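Local atomic coordinates of hemin degrading factor (PDB entry 4MF9), a protein that binds heme and acts as a heme-degrading enzyme, with a probable part in heme trafficking in Pseudomonas aeruginosa. Residues Pro32-Ala36 and Arg37-Ala41; Ala67-Leu70 and Pro71-Glu75. All coordinates share one frame; numbering follows the deposited sequence.

Contact 1: Pro32-Ala36 and Arg37-Ala41; sequences PQLRA and RDAAA
D38 reaches back over the start of helix 36-42 to meet L34 and R35, an example of how a helix N-terminus can be closed by a side chain of its first turn together with the residues just before it. R35 holds the N-cap position, and D38, three residues on, supplies one half of a capping box; an arginine has no side-chain acceptor for the reciprocal half. The D38 side chain begins against the loop: its CB lies 3.8 Å from L34 CG and also packs on R35 O. CG then stands beside the backbone N of D38 (chi1 -57°), which brings the carboxylate to the R35 backbone. At the tip, OD2 accepts a weak, bent bond from R35 N (3.3 Å) and rests against R35 CB.

L34 adds the apolar half of the closure. Its CD2 approaches A39 CB at 4.1 Å, the pairing of the residue before the N-cap with the fourth of the helix that defines a hydrophobic staple; L27 and W24 of helix 17-30 back this pair. Alongside, the first helical bonds are nearly straight: R35 O takes A39 N at 2.8 Å, and A36 O takes A40 N.

The arginines leave the cap in different ways. R37 sends its guanidinium to a salt bridge with E86, whereas R35 bends at chi2 and chi3 and curls back onto its own loop. There NE gives a hydrogen bond to Q33 O at 3.0 Å, arriving 50° above the carbonyl plane, and NH2 weakly grips P32 O.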
ATOM      1  N   PRO A  32     -13.804  16.112 -14.807  1.00 37.50           N
ATOM      2  CA  PRO A  32     -12.605  16.540 -14.074  1.00 37.64           C
ATOM      3  C   PRO A  32     -12.435  15.883 -12.700  1.00 37.36           C
ATOM      4  O   PRO A  32     -11.394  16.072 -12.064  1.00 37.37           O
ATOM      5  CB  PRO A  32     -12.807  18.050 -13.928  1.00 36.79           C
ATOM      6  CG  PRO A  32     -14.274  18.269 -14.046  1.00 34.23           C
ATOM      7  CD  PRO A  32     -14.782  17.205 -14.972  1.00 36.45           C
ATOM      8  N   GLN A  33     -13.440  15.133 -12.250  1.00 34.84           N
ATOM      9  CA  GLN A  33     -13.335  14.357 -11.012  1.00 31.57           C
ATOM     10  C   GLN A  33     -12.489  13.110 -11.229  1.00 37.23           C
ATOM     11  O   GLN A  33     -11.857  12.589 -10.300  1.00 31.52           O
ATOM     12  CB  GLN A  33     -14.722  13.946 -10.504  1.00 30.07           C
ATOM     13  CG  GLN A  33     -15.494  12.985 -11.399  1.00 29.76           C
ATOM     14  CD  GLN A  33     -16.356  13.700 -12.439  1.00 34.46           C
ATOM     15  OE1 GLN A  33     -16.065  14.829 -12.847  1.00 31.98           O
ATOM     16  NE2 GLN A  33     -17.429  13.040 -12.864  1.00 32.28           N
ATOM     17  N   LEU A  34     -12.500  12.630 -12.468  1.00 36.89           N
ATOM     18  CA  LEU A  34     -11.816  11.397 -12.821  1.00 36.71           C
ATOM     19  C   LEU A  34     -10.327  11.542 -12.549  1.00 33.80           C
ATOM     20  O   LEU A  34      -9.695  12.519 -12.977  1.00 33.01           O
ATOM     21  CB  LEU A  34     -12.072  11.072 -14.294  1.00 33.32           C
ATOM     22  CG  LEU A  34     -12.442   9.635 -14.661  1.00 35.99           C
ATOM     23  CD1 LEU A  34     -13.670   9.185 -13.895  1.00 37.00           C
ATOM     24  CD2 LEU A  34     -12.694   9.527 -16.151  1.00 36.86           C
ATOM     25  N   ARG A  35      -9.792  10.613 -11.775  1.00 31.40           N
ATOM     26  CA  ARG A  35      -8.362  10.561 -11.551  1.00 32.61           C
ATOM     27  C   ARG A  35      -7.644   9.711 -12.612  1.00 28.21           C
ATOM     28  O   ARG A  35      -8.255   8.972 -13.268  1.00 29.47           O
ATOM     29  CB  ARG A  35      -7.973  10.110 -10.142  1.00 36.28           C
ATOM     30  CG  ARG A  35      -8.803  10.594  -8.959  1.00 35.37           C
ATOM     31  CD  ARG A  35      -8.427  11.989  -8.544  1.00 33.37           C
ATOM     32  NE  ARG A  35      -8.991  12.929  -9.486  1.00 33.34           N
ATOM     33  CZ  ARG A  35      -8.574  14.171  -9.601  1.00 36.54           C
ATOM     34  NH1 ARG A  35      -7.630  14.584  -8.812  1.00 39.02           N
ATOM     35  NH2 ARG A  35      -9.111  15.002 -10.474  1.00 36.80           N
ATOM     36  N   ALA A  36      -6.329   9.752 -12.643  1.00 26.97           N
ATOM     37  CA  ALA A  36      -5.572   9.047 -13.660  1.00 26.71           C
ATOM     38  C   ALA A  36      -5.903   7.584 -13.699  1.00 23.67           C
ATOM     39  O   ALA A  36      -6.154   7.046 -14.703  1.00 25.38           O
ATOM     40  CB  ALA A  36      -4.086   9.169 -13.361  1.00 22.22           C
ATOM     41  N   ARG A  37      -5.962   6.963 -12.561  1.00 23.11           N
ATOM     42  CA  ARG A  37      -6.289   5.574 -12.508  1.00 24.81           C
ATOM     43  C   ARG A  37      -7.687   5.280 -13.040  1.00 26.97           C
ATOM     44  O   ARG A  37      -7.866   4.373 -13.761  1.00 23.99           O
ATOM     45  CB  ARG A  37      -6.078   5.073 -11.088  1.00 26.53           C
ATOM     46  CG  ARG A  37      -6.946   3.975 -10.614  1.00 26.17           C
ATOM     47  CD  ARG A  37      -6.972   3.972  -9.109  1.00 22.61           C
ATOM     48  NE  ARG A  37      -6.510   2.697  -8.638  1.00 26.94           N
ATOM     49  CZ  ARG A  37      -7.271   1.648  -8.537  1.00 30.69           C
ATOM     50  NH1 ARG A  37      -8.524   1.739  -8.878  1.00 34.36           N
ATOM     51  NH2 ARG A  37      -6.796   0.521  -8.100  1.00 28.27           N
ATOM     52  N   ASP A  38      -8.666   6.082 -12.673  1.00 27.37           N
ATOM     53  CA  ASP A  38     -10.004   5.910 -13.199  1.00 30.08           C
ATOM     54  C   ASP A  38     -10.068   6.147 -14.702  1.00 27.72           C
ATOM     55  O   ASP A  38     -10.605   5.334 -15.417  1.00 28.04           O
ATOM     56  CB  ASP A  38     -10.945   6.903 -12.552  1.00 31.73           C
ATOM     57  CG  ASP A  38     -10.975   6.808 -11.054  1.00 33.14           C
ATOM     58  OD1 ASP A  38     -11.597   5.930 -10.541  1.00 35.85           O
ATOM     59  OD2 ASP A  38     -10.379   7.613 -10.419  1.00 36.46           O
ATOM     60  N   ALA A  39      -9.452   7.236 -15.143  1.00 27.89           N
ATOM     61  CA  ALA A  39      -9.433   7.568 -16.566  1.00 27.31           C
ATOM     62  C   ALA A  39      -8.785   6.471 -17.404  1.00 26.13           C
ATOM     63  O   ALA A  39      -9.309   6.100 -18.454  1.00 25.23           O
ATOM     64  CB  ALA A  39      -8.731   8.888 -16.789  1.00 29.06           C
ATOM     65  N   ALA A  40      -7.647   5.958 -16.940  1.00 25.57           N
ATOM     66  CA  ALA A  40      -6.955   4.884 -17.643  1.00 26.04           C
ATOM     67  C   ALA A  40      -7.887   3.702 -17.897  1.00 29.05           C
ATOM     68  O   ALA A  40      -7.897   3.137 -18.991  1.00 30.81           O
ATOM     69  CB  ALA A  40      -5.719   4.434 -16.860  1.00 24.91           C
ATOM     70  N   ALA A  41      -8.670   3.346 -16.889  1.00 27.50           N
ATOM     71  CA  ALA A  41      -9.636   2.279 -17.024  1.00 29.92           C
ATOM     72  C   ALA A  41     -10.704   2.574 -18.061  1.00 33.81           C
ATOM     73  O   ALA A  41     -10.977   1.735 -18.901  1.00 38.58           O
ATOM     74  CB  ALA A  41     -10.281   1.992 -15.693  1.00 32.52           C
TER

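Contact 2: Ala67-Leu70 and Pro71-Glu75; sequences AALL and PALGE
L69 and L73, one helical turn apart, lay their side chains obliquely against each other, while L70 next to L69 is directed round to another face of the same helix. The pair meets through one branch of each residue, L69 CD2 on L73 CD2 at 3.9 Å. The first torsions differ, and bring the two CD2 atoms together: L69 has CG anti to its N (chi1 -175°), and L73 has it anti to the carbonyl carbon (chi1 -65°). Nearer its root the L73 side chain lies on backbone oxygens, CG 3.5 Å from L69 O.

Between them in sequence comes P71, a worked example of a proline inside a helix. Lacking an N-H, it cannot bond back to A67 O, and its ring occupies that place instead, with CD 3.0 Å from A67 O. The helix is kinked here. P71 CD also lies 3.4 Å from CB of the preceding L70, tighter than usual carbon contact. Just beyond, A72 N bonds to A68 O at 3.3 Å, a long link, and L73 N divides itself weakly between L69 O and L70 O. The turns then tighten, G74 N bonding to P71 O at 2.9 Å and E75 N to A72 O, as in a 3-10 helix.

L70 packs on V99 and V101 of strand 99-101 and on loop residues Y96 and L121; L73 also touches Y96. E75, in the 3-10 turn that follows, makes a salt bridge to R172 of helix 166-173.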
ATOM      1  N   ALA A  67      18.317   1.717  -6.279  1.00 24.03           N
ATOM      2  CA  ALA A  67      19.385   1.974  -5.314  1.00 21.29           C
ATOM      3  C   ALA A  67      19.839   3.436  -5.293  1.00 18.61           C
ATOM      4  O   ALA A  67      20.209   3.944  -4.240  1.00 21.10           O
ATOM      5  CB  ALA A  67      20.563   1.055  -5.572  1.00 24.03           C
ATOM      6  N   ALA A  68      19.841   4.103  -6.447  1.00 20.79           N
ATOM      7  CA  ALA A  68      20.121   5.545  -6.479  1.00 21.36           C
ATOM      8  C   ALA A  68      18.869   6.402  -6.219  1.00 18.65           C
ATOM      9  O   ALA A  68      18.911   7.375  -5.455  1.00 15.89           O
ATOM     10  CB  ALA A  68      20.786   5.944  -7.800  1.00 18.73           C
ATOM     11  N   LEU A  69      17.763   6.051  -6.868  1.00 17.75           N
ATOM     12  CA  LEU A  69      16.532   6.848  -6.787  1.00 15.57           C
ATOM     13  C   LEU A  69      15.969   6.945  -5.364  1.00 16.41           C
ATOM     14  O   LEU A  69      15.708   8.041  -4.865  1.00 16.85           O
ATOM     15  CB  LEU A  69      15.484   6.262  -7.745  1.00 17.70           C
ATOM     16  CG  LEU A  69      14.114   6.899  -8.007  1.00 17.95           C
ATOM     17  CD1 LEU A  69      13.052   6.263  -7.139  1.00 17.27           C
ATOM     18  CD2 LEU A  69      14.122   8.416  -7.826  1.00 14.95           C
ATOM     19  N   LEU A  70      15.785   5.802  -4.711  1.00 17.56           N
ATOM     20  CA  LEU A  70      15.159   5.784  -3.381  1.00 16.18           C
ATOM     21  C   LEU A  70      15.859   6.635  -2.310  1.00 16.56           C
ATOM     22  O   LEU A  70      15.204   7.415  -1.643  1.00 16.15           O
ATOM     23  CB  LEU A  70      14.932   4.349  -2.893  1.00 16.04           C
ATOM     24  CG  LEU A  70      13.986   3.517  -3.756  1.00 17.21           C
ATOM     25  CD1 LEU A  70      14.037   2.042  -3.357  1.00 14.74           C
ATOM     26  CD2 LEU A  70      12.566   4.058  -3.670  1.00 18.01           C
ATOM     27  N   PRO A  71      17.192   6.499  -2.142  1.00 18.78           N
ATOM     28  CA  PRO A  71      17.847   7.395  -1.177  1.00 19.25           C
ATOM     29  C   PRO A  71      17.738   8.853  -1.600  1.00 20.07           C
ATOM     30  O   PRO A  71      17.571   9.731  -0.748  1.00 19.55           O
ATOM     31  CB  PRO A  71      19.321   6.957  -1.226  1.00 21.74           C
ATOM     32  CG  PRO A  71      19.296   5.587  -1.763  1.00 23.97           C
ATOM     33  CD  PRO A  71      18.140   5.537  -2.720  1.00 22.59           C
ATOM     34  N   ALA A  72      17.811   9.107  -2.906  1.00 20.58           N
ATOM     35  CA  ALA A  72      17.759  10.476  -3.432  1.00 21.96           C
ATOM     36  C   ALA A  72      16.457  11.199  -3.094  1.00 23.50           C
ATOM     37  O   ALA A  72      16.440  12.426  -2.961  1.00 21.64           O
ATOM     38  CB  ALA A  72      17.996  10.484  -4.940  1.00 13.93           C
ATOM     39  N   LEU A  73      15.383  10.476  -2.923  1.00 18.12           N
ATOM     40  CA  LEU A  73      14.148  11.117  -2.602  1.00 20.43           C
ATOM     41  C   LEU A  73      14.248  11.839  -1.294  1.00 19.50           C
ATOM     42  O   LEU A  73      13.484  12.677  -1.025  1.00 20.73           O
ATOM     43  CB  LEU A  73      12.996  10.138  -2.580  1.00 21.32           C
ATOM     44  CG  LEU A  73      12.637   9.489  -3.885  1.00 22.87           C
ATOM     45  CD1 LEU A  73      11.535   8.439  -3.797  1.00 18.30           C
ATOM     46  CD2 LEU A  73      12.333  10.457  -4.963  1.00 19.50           C
ATOM     47  N   GLY A  74      15.197  11.426  -0.482  1.00 20.01           N
ATOM     48  CA  GLY A  74      15.443  12.102   0.781  1.00 24.07           C
ATOM     49  C   GLY A  74      15.902  13.539   0.596  1.00 22.34           C
ATOM     50  O   GLY A  74      15.816  14.352   1.516  1.00 24.77           O
ATOM     51  N   GLU A  75      16.390  13.854  -0.581  1.00 27.04           N
ATOM     52  CA  GLU A  75      16.861  15.174  -0.927  1.00 25.69           C
ATOM     53  C   GLU A  75      15.696  16.172  -0.955  1.00 24.65           C
ATOM     54  O   GLU A  75      15.871  17.317  -0.865  1.00 18.77           O
ATOM     55  CB  GLU A  75      17.636  15.112  -2.247  1.00 28.31           C
ATOM     56  CG  GLU A  75      19.010  14.429  -2.160  1.00 31.90           C
ATOM     57  CD  GLU A  75      19.604  13.921  -3.489  1.00 36.39           C
ATOM     58  OE1 GLU A  75      19.097  14.215  -4.562  1.00 32.67           O
ATOM     59  OE2 GLU A  75      20.607  13.186  -3.450  1.00 38.17           O
TER

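In the fold
Contact 1 comes first along the chain and closes before contact 2 opens; helix 47-52 and strand 59-62 lie between them in sequence. Their centres are 29 Å apart and their nearest atoms about 18 Å, so they do not touch. They look to different parts of the fold. Contact 1 joins helices 17-30, 36-42 and 47-52 and reaches the turn between strands 78-84 and 88-93 of one sheet: packing of the N-terminal helices away from the annotated sites. Contact 2 packs on strand 99-101 at the edge of the other sheet, which also carries the strand of heme-binding R118, 117-120; the L70 side chain, about 13 Å from the heme, does not line the pocket.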